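Local atomic coordinates of quinoline 2-oxidoreductase large subunit (Pseudomonas putida, PDB entry 1T3Q), a protein that oxidises quinoline at its 2-position as the molybdenum-bearing subunit of a molybdenum hydroxylase, holding a pterin cytosine dinucleotide cofactor. Residues B[484-489]-B[537-542]; B[488-493]-B[623-628]; B[497-502]-B[529-534]; B[520-525]-B[562-567]. One frame throughout, in Å; residues are numbered along the deposited sequence.

Interaction 1: B[484-489]-B[537-542]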
loop_
_atom_site.group_PDB
_atom_site.type_symbol
_atom_site.label_atom_id
_atom_site.label_comp_id
_atom_site.label_asym_id
_atom_site.label_seq_id
_atom_site.Cartn_x
_atom_site.Cartn_y
_atom_site.Cartn_z
ATOM N N HIS B 484 14.168 -8.221 22.933
ATOM C CA HIS B 484 14.985 -7.682 21.857
ATOM C C HIS B 484 14.174 -6.530 21.274
ATOM O O HIS B 484 13.026 -6.718 20.875
ATOM C CB HIS B 484 15.245 -8.761 20.800
ATOM C CG HIS B 484 16.292 -8.391 19.794
ATOM N ND1 HIS B 484 16.053 -7.520 18.751
ATOM C CD2 HIS B 484 17.583 -8.778 19.672
ATOM C CE1 HIS B 484 17.152 -7.390 18.029
ATOM N NE2 HIS B 484 18.095 -8.143 18.567
ATOM N N ASP B 485 14.765 -5.339 21.251
ATOM C CA ASP B 485 14.084 -4.159 20.739
ATOM C C ASP B 485 15.048 -3.222 20.036
ATOM O O ASP B 485 15.775 -2.456 20.676
ATOM C CB ASP B 485 13.392 -3.421 21.884
ATOM C CG ASP B 485 12.382 -4.285 22.601
ATOM O OD1 ASP B 485 12.765 -4.988 23.562
ATOM O OD2 ASP B 485 11.201 -4.273 22.194
ATOM N N SER B 486 15.048 -3.276 18.710
ATOM C CA SER B 486 15.951 -2.441 17.941
ATOM C C SER B 486 15.239 -1.255 17.309
ATOM O O SER B 486 14.020 -1.252 17.153
ATOM C CB SER B 486 16.635 -3.266 16.847
ATOM O OG SER B 486 15.720 -3.634 15.822
ATOM N N ALA B 487 16.021 -0.241 16.969
ATOM C CA ALA B 487 15.506 0.951 16.318
ATOM C C ALA B 487 16.528 1.303 15.264
ATOM O O ALA B 487 17.704 0.965 15.394
ATOM C CB ALA B 487 15.371 2.097 17.314
ATOM N N THR B 488 16.077 1.965 14.207
ATOM C CA THR B 488 16.979 2.378 13.159
ATOM C C THR B 488 16.847 3.881 13.034
ATOM O O THR B 488 15.754 4.432 13.177
ATOM C CB THR B 488 16.638 1.710 11.811
ATOM O OG1 THR B 488 16.819 0.291 11.925
ATOM C CG2 THR B 488 17.540 2.238 10.711
ATOM N N VAL B 489 17.974 4.540 12.805
ATOM C CA VAL B 489 17.991 5.982 12.651
ATOM C C VAL B 489 18.856 6.318 11.457
ATOM O O VAL B 489 19.994 5.852 11.348
ATOM C CB VAL B 489 18.564 6.686 13.906
ATOM C CG1 VAL B 489 18.709 8.180 13.644
ATOM C CG2 VAL B 489 17.645 6.462 15.092
ATOM N N LYS B 537 9.359 -4.688 8.090
ATOM C CA LYS B 537 10.382 -4.724 7.045
ATOM C C LYS B 537 11.759 -4.378 7.601
ATOM O O LYS B 537 12.784 -4.800 7.059
ATOM C CB LYS B 537 10.046 -3.745 5.921
ATOM C CG LYS B 537 9.088 -4.281 4.872
ATOM C CD LYS B 537 8.953 -3.252 3.768
ATOM C CE LYS B 537 8.571 -3.870 2.452
ATOM N NZ LYS B 537 8.600 -2.834 1.378
ATOM N N ASN B 538 11.779 -3.587 8.668
ATOM C CA ASN B 538 13.028 -3.183 9.309
ATOM C C ASN B 538 12.827 -3.019 10.811
ATOM O O ASN B 538 11.759 -2.602 11.267
ATOM C CB ASN B 538 13.556 -1.881 8.690
ATOM C CG ASN B 538 13.922 -2.042 7.216
ATOM O OD1 ASN B 538 13.069 -1.926 6.329
ATOM N ND2 ASN B 538 15.189 -2.333 6.953
ATOM N N THR B 539 13.885 -3.339 11.556
ATOM C CA THR B 539 13.943 -3.327 13.018
ATOM C C THR B 539 13.164 -4.529 13.540
ATOM O O THR B 539 12.449 -5.188 12.788
ATOM C CB THR B 539 13.380 -2.021 13.685
ATOM O OG1 THR B 539 11.947 -2.010 13.641
ATOM C CG2 THR B 539 13.934 -0.783 13.003
ATOM N N TYR B 540 13.326 -4.822 14.822
ATOM C CA TYR B 540 12.643 -5.948 15.446
ATOM C C TYR B 540 12.485 -5.664 16.926
ATOM O O TYR B 540 13.453 -5.305 17.601
ATOM C CB TYR B 540 13.460 -7.232 15.251
ATOM C CG TYR B 540 12.734 -8.480 15.692
ATOM C CD1 TYR B 540 12.632 -8.814 17.040
ATOM C CD2 TYR B 540 12.114 -9.308 14.757
ATOM C CE1 TYR B 540 11.926 -9.948 17.451
ATOM C CE2 TYR B 540 11.405 -10.439 15.156
ATOM C CZ TYR B 540 11.314 -10.751 16.498
ATOM O OH TYR B 540 10.587 -11.850 16.890
ATOM N N GLY B 541 11.271 -5.822 17.440
ATOM C CA GLY B 541 11.053 -5.553 18.849
ATOM C C GLY B 541 9.813 -6.199 19.424
ATOM O O GLY B 541 8.928 -6.632 18.689
ATOM N N PHE B 542 9.745 -6.253 20.746
ATOM C CA PHE B 542 8.614 -6.861 21.429
ATOM C C PHE B 542 7.352 -5.995 21.422
ATOM O O PHE B 542 6.275 -6.464 21.780
ATOM C CB PHE B 542 9.014 -7.220 22.865
ATOM C CG PHE B 542 9.754 -8.530 22.982
ATOM C CD1 PHE B 542 10.800 -8.841 22.112
ATOM C CD2 PHE B 542 9.400 -9.460 23.959
ATOM C CE1 PHE B 542 11.477 -10.059 22.211
ATOM C CE2 PHE B 542 10.076 -10.686 24.067
ATOM C CZ PHE B 542 11.114 -10.983 23.191
HETATM O O HOH W 1 16.934 -1.125 9.615
#
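Ser486 and Tyr540 are tied twice, backbone to backbone and side chain to backbone. Ser486 N gives a nearly straight bond to Tyr540 O (2.8 Å, 167° at the hydrogen), and Tyr540 N returns one to Ser486 OG at 2.9 Å. Ser486 OG sits between its own N and carbonyl carbon (chi1 70°), and from there it also lies against CA and CB of Thr539. A third bond runs from Phe542 N to Asp485 OD2 at 2.9 Å, met from above the carboxylate plane. That oxygen also takes a salt bridge from Arg548, so a cation and a backbone N-H share it and probably help to keep the buried acid ionised.

A C-H contact adds to these: Gly541 CA points a hydrogen at His484 O, 3.1 Å away. Among the rings, His484 and Tyr540 meet obliquely, with ND1 of His484 4.0 Å from Tyr540 CD1. Phe542 brings CD1 and CE1 against the His484 backbone. Farther along, the methyl CG2 of Thr539 rests on Thr488 OG1 at 3.3 Å, a hydroxyl hydrogen-bonded to Thr627 OG1 and to a water.

The loop 537-542 follows strand 529-532 and leads to helix 549-576, running roughly antiparallel to the start of strand 486-491. Tyr610 of the second subunit meets both the His484 and Tyr540 rings, while strand 625-629 flanks 486-491 and helix 549-576 packs against Asp485 and Ala487.

Interaction 2: B[488-493]-B[623-628]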
loop_
_atom_site.group_PDB
_atom_site.type_symbol
_atom_site.label_atom_id
_atom_site.label_comp_id
_atom_site.label_asym_id
_atom_site.label_seq_id
_atom_site.Cartn_x
_atom_site.Cartn_y
_atom_site.Cartn_z
ATOM N N THR B 488 16.077 1.965 14.207
ATOM C CA THR B 488 16.979 2.378 13.159
ATOM C C THR B 488 16.847 3.881 13.034
ATOM O O THR B 488 15.754 4.432 13.177
ATOM C CB THR B 488 16.638 1.710 11.811
ATOM O OG1 THR B 488 16.819 0.291 11.925
ATOM C CG2 THR B 488 17.540 2.238 10.711
ATOM N N VAL B 489 17.974 4.540 12.805
ATOM C CA VAL B 489 17.991 5.982 12.651
ATOM C C VAL B 489 18.856 6.318 11.457
ATOM O O VAL B 489 19.994 5.852 11.348
ATOM C CB VAL B 489 18.564 6.686 13.906
ATOM C CG1 VAL B 489 18.709 8.180 13.644
ATOM C CG2 VAL B 489 17.645 6.462 15.092
ATOM N N ARG B 490 18.299 7.108 10.549
ATOM C CA ARG B 490 19.016 7.542 9.366
ATOM C C ARG B 490 18.985 9.052 9.324
ATOM O O ARG B 490 17.945 9.663 9.557
ATOM C CB ARG B 490 18.351 7.020 8.085
ATOM C CG ARG B 490 18.969 7.592 6.801
ATOM C CD ARG B 490 18.258 7.063 5.554
ATOM N NE ARG B 490 16.903 7.597 5.438
ATOM C CZ ARG B 490 15.937 7.047 4.708
ATOM N NH1 ARG B 490 16.168 5.936 4.019
ATOM N NH2 ARG B 490 14.735 7.602 4.675
ATOM N N ILE B 491 20.131 9.651 9.043
ATOM C CA ILE B 491 20.184 11.092 8.906
ATOM C C ILE B 491 20.099 11.266 7.405
ATOM O O ILE B 491 20.988 10.834 6.675
ATOM C CB ILE B 491 21.514 11.688 9.405
ATOM C CG1 ILE B 491 21.712 11.363 10.888
ATOM C CG2 ILE B 491 21.504 13.207 9.185
ATOM C CD1 ILE B 491 23.041 11.860 11.460
ATOM N N ASP B 492 19.013 11.863 6.933
ATOM C CA ASP B 492 18.849 12.072 5.506
ATOM C C ASP B 492 19.852 13.133 5.032
ATOM O O ASP B 492 20.263 13.995 5.810
ATOM C CB ASP B 492 17.395 12.469 5.227
ATOM C CG ASP B 492 16.418 11.387 5.673
ATOM O OD1 ASP B 492 16.417 10.301 5.054
ATOM O OD2 ASP B 492 15.673 11.604 6.652
ATOM N N PRO B 493 20.265 13.071 3.755
ATOM C CA PRO B 493 21.226 14.003 3.153
ATOM C C PRO B 493 21.026 15.488 3.452
ATOM O O PRO B 493 21.997 16.204 3.687
ATOM C CB PRO B 493 21.115 13.698 1.664
ATOM C CG PRO B 493 20.835 12.233 1.655
ATOM C CD PRO B 493 19.798 12.094 2.754
ATOM N N THR B 623 28.588 5.717 6.510
ATOM C CA THR B 623 27.218 5.238 6.663
ATOM C C THR B 623 26.470 6.058 7.712
ATOM O O THR B 623 26.851 6.057 8.886
ATOM C CB THR B 623 27.183 3.769 7.112
ATOM O OG1 THR B 623 28.048 2.988 6.277
ATOM C CG2 THR B 623 25.764 3.226 7.005
ATOM N N LEU B 624 25.407 6.754 7.305
ATOM C CA LEU B 624 24.640 7.549 8.260
ATOM C C LEU B 624 23.270 6.970 8.620
ATOM O O LEU B 624 22.309 7.703 8.847
ATOM C CB LEU B 624 24.496 9.002 7.780
ATOM C CG LEU B 624 25.754 9.879 7.888
ATOM C CD1 LEU B 624 25.371 11.340 7.659
ATOM C CD2 LEU B 624 26.400 9.733 9.267
ATOM N N GLU B 625 23.197 5.644 8.668
ATOM C CA GLU B 625 21.985 4.937 9.057
ATOM C C GLU B 625 22.486 3.767 9.895
ATOM O O GLU B 625 23.387 3.038 9.474
ATOM C CB GLU B 625 21.207 4.421 7.834
ATOM C CG GLU B 625 19.900 3.719 8.209
ATOM C CD GLU B 625 18.972 3.492 7.017
ATOM O OE1 GLU B 625 17.864 2.952 7.227
ATOM O OE2 GLU B 625 19.342 3.854 5.880
ATOM N N ALA B 626 21.920 3.599 11.083
ATOM C CA ALA B 626 22.354 2.526 11.969
ATOM C C ALA B 626 21.201 1.949 12.769
ATOM O O ALA B 626 20.172 2.600 12.963
ATOM C CB ALA B 626 23.441 3.044 12.918
ATOM N N THR B 627 21.397 0.726 13.250
ATOM C CA THR B 627 20.391 0.016 14.023
ATOM C C THR B 627 21.015 -0.516 15.310
ATOM O O THR B 627 22.177 -0.920 15.326
ATOM C CB THR B 627 19.823 -1.166 13.199
ATOM O OG1 THR B 627 19.253 -0.658 11.986
ATOM C CG2 THR B 627 18.756 -1.921 13.984
ATOM N N ALA B 628 20.242 -0.512 16.389
ATOM C CA ALA B 628 20.736 -1.001 17.663
ATOM C C ALA B 628 19.601 -1.436 18.569
ATOM O O ALA B 628 18.551 -0.799 18.619
ATOM C CB ALA B 628 21.558 0.087 18.359
#
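The hydroxyls of Thr488 and Thr627 meet in the shortest polar bond of this contact, OG1 to OG1 at 2.6 Å, and either could be the donor. Both threonines hold OG1 anti to the carbonyl carbon (chi1 -64° and -59°), and in this non-hydrogen-bonded pair the two oxygens face each other across the strands. Next along, Val489 and Ala626 form the hydrogen-bonded pair: Val489 N reaches Ala626 O at 2.9 Å and Ala626 N reaches Val489 O at 3.0 Å. Ile491 N continues the ladder to Leu624 O.

These are neighbouring antiparallel strands of a four-stranded mixed sheet, with 625-629 at one margin within the chain. Thr488, Arg490, Glu625 and Thr627 share one face; Val489 and Ala626 occupy the other, against helix 549-576.

On the polar face the extended Glu625 side chain lies obliquely across Arg490, its CG 3.6 Å from Arg490 CB and its OE2 3.4 Å from Arg490 CD. The guanidinium turns off at chi3 (69°), bringing NE to Asp492 OD1 at 2.8 Å in a salt bridge whose N-H...O bond is weak and strongly bent. Arg490 NH1 stays 4.2 Å from Glu625 OE2, beyond a salt bridge, and OE2 accepts from Thr539 N of the second subunit. An alanine in place of Glu625 would probably leave that N-H without its acceptor, and Arg490 without the CG and carboxylate packed on it and their negative charge.

Interaction 3: B[497-502]-B[529-534]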
loop_
_atom_site.group_PDB
_atom_site.type_symbol
_atom_site.label_atom_id
_atom_site.label_comp_id
_atom_site.label_asym_id
_atom_site.label_seq_id
_atom_site.Cartn_x
_atom_site.Cartn_y
_atom_site.Cartn_z
ATOM N N VAL B 497 15.821 13.781 9.738
ATOM C CA VAL B 497 16.025 12.494 10.398
ATOM C C VAL B 497 14.856 11.523 10.243
ATOM O O VAL B 497 13.704 11.888 10.466
ATOM C CB VAL B 497 16.285 12.706 11.904
ATOM C CG1 VAL B 497 16.551 11.381 12.587
ATOM C CG2 VAL B 497 17.466 13.650 12.100
ATOM N N THR B 498 15.171 10.281 9.879
ATOM C CA THR B 498 14.165 9.234 9.706
ATOM C C THR B 498 14.414 8.133 10.733
ATOM O O THR B 498 15.463 7.488 10.720
ATOM C CB THR B 498 14.231 8.617 8.299
ATOM O OG1 THR B 498 14.011 9.640 7.320
ATOM C CG2 THR B 498 13.166 7.527 8.140
ATOM N N VAL B 499 13.450 7.938 11.627
ATOM C CA VAL B 499 13.546 6.927 12.674
ATOM C C VAL B 499 12.582 5.784 12.380
ATOM O O VAL B 499 11.440 6.014 11.983
ATOM C CB VAL B 499 13.179 7.523 14.057
ATOM C CG1 VAL B 499 13.272 6.456 15.138
ATOM C CG2 VAL B 499 14.098 8.688 14.378
ATOM N N THR B 500 13.050 4.553 12.557
ATOM C CA THR B 500 12.199 3.392 12.344
ATOM C C THR B 500 12.156 2.631 13.659
ATOM O O THR B 500 13.193 2.317 14.252
ATOM C CB THR B 500 12.734 2.468 11.230
ATOM O OG1 THR B 500 12.896 3.221 10.021
ATOM C CG2 THR B 500 11.742 1.330 10.965
ATOM N N THR B 501 10.950 2.363 14.135
ATOM C CA THR B 501 10.791 1.654 15.392
ATOM C C THR B 501 9.922 0.411 15.258
ATOM O O THR B 501 9.114 0.280 14.337
ATOM C CB THR B 501 10.191 2.579 16.468
ATOM O OG1 THR B 501 10.140 1.884 17.718
ATOM C CG2 THR B 501 8.787 3.025 16.078
ATOM N N SER B 502 10.120 -0.503 16.198
ATOM C CA SER B 502 9.395 -1.755 16.268
ATOM C C SER B 502 8.214 -1.563 17.222
ATOM O O SER B 502 7.357 -2.436 17.366
ATOM C CB SER B 502 10.340 -2.834 16.790
ATOM O OG SER B 502 11.190 -2.291 17.799
ATOM N N VAL B 529 12.247 15.572 12.295
ATOM C CA VAL B 529 12.288 14.133 12.532
ATOM C C VAL B 529 10.961 13.457 12.226
ATOM O O VAL B 529 9.900 14.006 12.517
ATOM C CB VAL B 529 12.619 13.842 14.017
ATOM C CG1 VAL B 529 12.702 12.339 14.257
ATOM C CG2 VAL B 529 13.918 14.526 14.400
ATOM N N VAL B 530 11.010 12.263 11.641
ATOM C CA VAL B 530 9.780 11.527 11.388
ATOM C C VAL B 530 9.913 10.120 11.961
ATOM O O VAL B 530 10.970 9.496 11.857
ATOM C CB VAL B 530 9.423 11.434 9.880
ATOM C CG1 VAL B 530 10.473 10.638 9.119
ATOM C CG2 VAL B 530 8.061 10.776 9.727
ATOM N N ILE B 531 8.847 9.643 12.593
ATOM C CA ILE B 531 8.842 8.310 13.170
ATOM C C ILE B 531 8.104 7.342 12.247
ATOM O O ILE B 531 6.940 7.558 11.897
ATOM C CB ILE B 531 8.160 8.297 14.554
ATOM C CG1 ILE B 531 8.879 9.268 15.498
ATOM C CG2 ILE B 531 8.179 6.879 15.140
ATOM C CD1 ILE B 531 10.360 8.969 15.680
ATOM N N GLN B 532 8.804 6.284 11.851
ATOM C CA GLN B 532 8.254 5.245 10.988
ATOM C C GLN B 532 7.981 4.024 11.850
ATOM O O GLN B 532 8.880 3.520 12.522
ATOM C CB GLN B 532 9.252 4.878 9.884
ATOM C CG GLN B 532 9.446 5.970 8.860
ATOM C CD GLN B 532 10.359 5.563 7.727
ATOM O OE1 GLN B 532 10.270 6.108 6.632
ATOM N NE2 GLN B 532 11.253 4.612 7.985
ATOM N N ALA B 533 6.736 3.561 11.833
ATOM C CA ALA B 533 6.331 2.402 12.616
ATOM C C ALA B 533 5.249 1.653 11.855
ATOM O O ALA B 533 4.779 2.120 10.825
ATOM C CB ALA B 533 5.800 2.852 13.964
ATOM N N GLY B 534 4.860 0.487 12.350
ATOM C CA GLY B 534 3.811 -0.264 11.679
ATOM C C GLY B 534 4.231 -1.155 10.523
ATOM O O GLY B 534 3.415 -1.474 9.654
HETATM O O HOH W 2 6.414 -0.587 14.427
#
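Gln532 reaches across to its neighbour strand over the whole length of its side chain. CB lies 3.2 Å from Val499 O, and CG, anti to its own carbonyl carbon (chi1 -69°), stays near the same oxygen. From there the chain is extended, and CD comes to rest 3.5 Å from the methyl CG2 of Thr498. At the tip OE1 touches that methyl too, while NE2 donates to Thr500 OG1 at 3.0 Å. The hydroxyl lies near the amide plane, although the bond is bent to 133° at the hydrogen. NE2 also donates to Lys537 O of the second subunit, and Thr500 OG1 has a further bond to Asn538 there. An alanine at Gln532 would probably leave Thr500 OG1 and Lys537 O of the second subunit without this donor and take the amide away from the Thr498 methyl.

Strands 497-501 and 529-532 run parallel, joined through helix 510-522 as a beta-alpha-beta crossover. Their ladder alternates, with Val499 using both backbone groups: its N goes to Val530 O and its O receives Gln532 N at 2.7 Å.

On the face opposite Gln532, Val497, Val499, Val529 and Ile531 lie against the crossover helix. Ile531 CD1 presses on Val499 CB at 3.6 Å, the two side chains pointing the same way, and Val499 CG2 meets Val529 CG1 at 3.9 Å. Beyond the ladder, a water accepts from Gly534 N and lies 2.8 Å from Thr501 O.

Interaction 4: B[520-525]-B[562-567]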
loop_
_atom_site.group_PDB
_atom_site.type_symbol
_atom_site.label_atom_id
_atom_site.label_comp_id
_atom_site.label_asym_id
_atom_site.label_seq_id
_atom_site.Cartn_x
_atom_site.Cartn_y
_atom_site.Cartn_z
ATOM N N ASP B 520 16.326 15.460 20.287
ATOM C CA ASP B 520 17.278 15.836 21.330
ATOM C C ASP B 520 18.614 15.119 21.231
ATOM O O ASP B 520 19.659 15.722 21.481
ATOM C CB ASP B 520 16.655 15.621 22.713
ATOM C CG ASP B 520 15.685 16.732 23.082
ATOM O OD1 ASP B 520 15.134 16.718 24.202
ATOM O OD2 ASP B 520 15.483 17.632 22.239
ATOM N N VAL B 521 18.592 13.838 20.870
ATOM C CA VAL B 521 19.836 13.085 20.749
ATOM C C VAL B 521 20.712 13.660 19.633
ATOM O O VAL B 521 21.918 13.831 19.811
ATOM C CB VAL B 521 19.580 11.583 20.456
ATOM C CG1 VAL B 521 20.899 10.873 20.182
ATOM C CG2 VAL B 521 18.884 10.929 21.639
ATOM N N LEU B 522 20.100 13.973 18.492
ATOM C CA LEU B 522 20.840 14.510 17.354
ATOM C C LEU B 522 20.962 16.035 17.333
ATOM O O LEU B 522 21.611 16.595 16.454
ATOM C CB LEU B 522 20.209 14.017 16.043
ATOM C CG LEU B 522 20.416 12.518 15.762
ATOM C CD1 LEU B 522 19.538 12.063 14.609
ATOM C CD2 LEU B 522 21.882 12.266 15.450
ATOM N N GLY B 523 20.342 16.703 18.298
ATOM C CA GLY B 523 20.428 18.154 18.361
ATOM C C GLY B 523 19.739 18.900 17.235
ATOM O O GLY B 523 20.239 19.928 16.769
ATOM N N VAL B 524 18.596 18.388 16.789
ATOM C CA VAL B 524 17.837 19.017 15.714
ATOM C C VAL B 524 16.390 19.223 16.144
ATOM O O VAL B 524 15.929 18.617 17.113
ATOM C CB VAL B 524 17.835 18.157 14.432
ATOM C CG1 VAL B 524 19.249 18.011 13.897
ATOM C CG2 VAL B 524 17.215 16.793 14.717
ATOM N N PRO B 525 15.654 20.094 15.434
ATOM C CA PRO B 525 14.251 20.351 15.774
ATOM C C PRO B 525 13.435 19.071 15.603
ATOM O O PRO B 525 13.681 18.296 14.681
ATOM C CB PRO B 525 13.830 21.415 14.759
ATOM C CG PRO B 525 15.117 22.090 14.388
ATOM C CD PRO B 525 16.090 20.948 14.313
ATOM N N SER B 562 22.986 7.514 18.363
ATOM C CA SER B 562 24.344 7.765 18.838
ATOM C C SER B 562 25.382 7.301 17.824
ATOM O O SER B 562 26.379 7.982 17.590
ATOM C CB SER B 562 24.580 7.056 20.175
ATOM O OG SER B 562 25.919 7.234 20.609
ATOM N N ILE B 563 25.145 6.142 17.220
ATOM C CA ILE B 563 26.077 5.610 16.238
ATOM C C ILE B 563 26.292 6.585 15.091
ATOM O O ILE B 563 27.432 6.871 14.716
ATOM C CB ILE B 563 25.590 4.268 15.663
ATOM C CG1 ILE B 563 25.548 3.217 16.778
ATOM C CG2 ILE B 563 26.508 3.821 14.527
ATOM C CD1 ILE B 563 24.896 1.926 16.365
ATOM N N VAL B 564 25.205 7.100 14.525
ATOM C CA VAL B 564 25.348 8.030 13.419
ATOM C C VAL B 564 25.801 9.403 13.911
ATOM O O VAL B 564 26.521 10.112 13.206
ATOM C CB VAL B 564 24.041 8.131 12.595
ATOM C CG1 VAL B 564 23.757 6.785 11.947
ATOM C CG2 VAL B 564 22.877 8.546 13.478
ATOM N N ARG B 565 25.400 9.770 15.124
ATOM C CA ARG B 565 25.814 11.049 15.699
ATOM C C ARG B 565 27.340 11.071 15.803
ATOM O O ARG B 565 27.981 12.057 15.446
ATOM C CB ARG B 565 25.206 11.248 17.092
ATOM C CG ARG B 565 25.663 12.542 17.790
ATOM C CD ARG B 565 24.886 12.813 19.081
ATOM N NE ARG B 565 25.221 11.873 20.147
ATOM C CZ ARG B 565 24.692 11.902 21.366
ATOM N NH1 ARG B 565 25.061 11.005 22.274
ATOM N NH2 ARG B 565 23.789 12.822 21.679
ATOM N N GLU B 566 27.920 9.975 16.282
ATOM C CA GLU B 566 29.371 9.889 16.419
ATOM C C GLU B 566 30.080 10.073 15.082
ATOM O O GLU B 566 31.118 10.715 15.018
ATOM C CB GLU B 566 29.779 8.550 17.045
ATOM C CG GLU B 566 29.475 8.473 18.530
ATOM C CD GLU B 566 30.247 9.518 19.320
ATOM O OE1 GLU B 566 29.760 9.943 20.391
ATOM O OE2 GLU B 566 31.346 9.909 18.866
ATOM N N ARG B 567 29.512 9.527 14.011
ATOM C CA ARG B 567 30.133 9.664 12.702
ATOM C C ARG B 567 30.074 11.115 12.237
ATOM O O ARG B 567 30.977 11.591 11.548
ATOM C CB ARG B 567 29.466 8.713 11.705
ATOM C CG ARG B 567 29.804 7.262 12.021
ATOM C CD ARG B 567 28.973 6.247 11.251
ATOM N NE ARG B 567 29.249 4.897 11.738
ATOM C CZ ARG B 567 28.498 3.834 11.473
ATOM N NH1 ARG B 567 28.825 2.649 11.966
ATOM N NH2 ARG B 567 27.413 3.954 10.718
#
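A helix C-terminus closed by a Schellman motif meets the flank of a second helix here. Gly523, with positive phi, is the C-prime residue at the end of helix 510-522, and the residues just before it face helix 549-576. Arg565 reaches from one helix to the other: its NH2 donates to Val521 O at 2.8 Å, using a lone pair in the carbonyl plane, though the bond is bent to 137° at the hydrogen. CG of Arg565 stands anti to its backbone N (chi1 177°), and CD comes 3.2 Å from Val521 O. Beyond it the bend at chi3 (70°) turns NE. Val521 CG1 sits over one face of the guanidinium, displaced toward its rim, and is 3.8 Å from NH2. Val521 O lies near the C-terminus of its helix, where the partial negative charge would probably favour the guanidinium.

Both helices pack on the same side of the four-stranded sheet of this molybdopterin cofactor-binding domain, and Leu522 lies where they converge with it. Its CD2 touches Arg565 CB at 3.8 Å and Val564 CG2 at 4.3 Å. The same leucine rests on Val489 and Val497 of the sheet, while Val564 reaches Ile491 and Ala626. Arg565 NH1 bonds to Ala8 O in the N-terminal part of the chain.

Overall arrangement
All four contacts are largely buried and involve one sheet, the helices on it and a loop beside it. Interactions 1 and 2 share Thr488 and Val489 on strand 486-491, and interaction 3 adds the next two strands. Interactions 2 and 3 are regular ladders, antiparallel and parallel, whereas interaction 1 holds a loop with one backbone bond and two to side-chain acceptors. Interactions 1 to 3 meet the second subunit; interaction 4 touches no other chain and packs on the sheet face of Val489, Val497 and Ala626, with one arginine capturing a carbonyl. Exposure appears mainly around Ala533. Side chains of Asp485, Thr501 and Val521 lie about 9, 10 and 14 Å from the pterin cofactor.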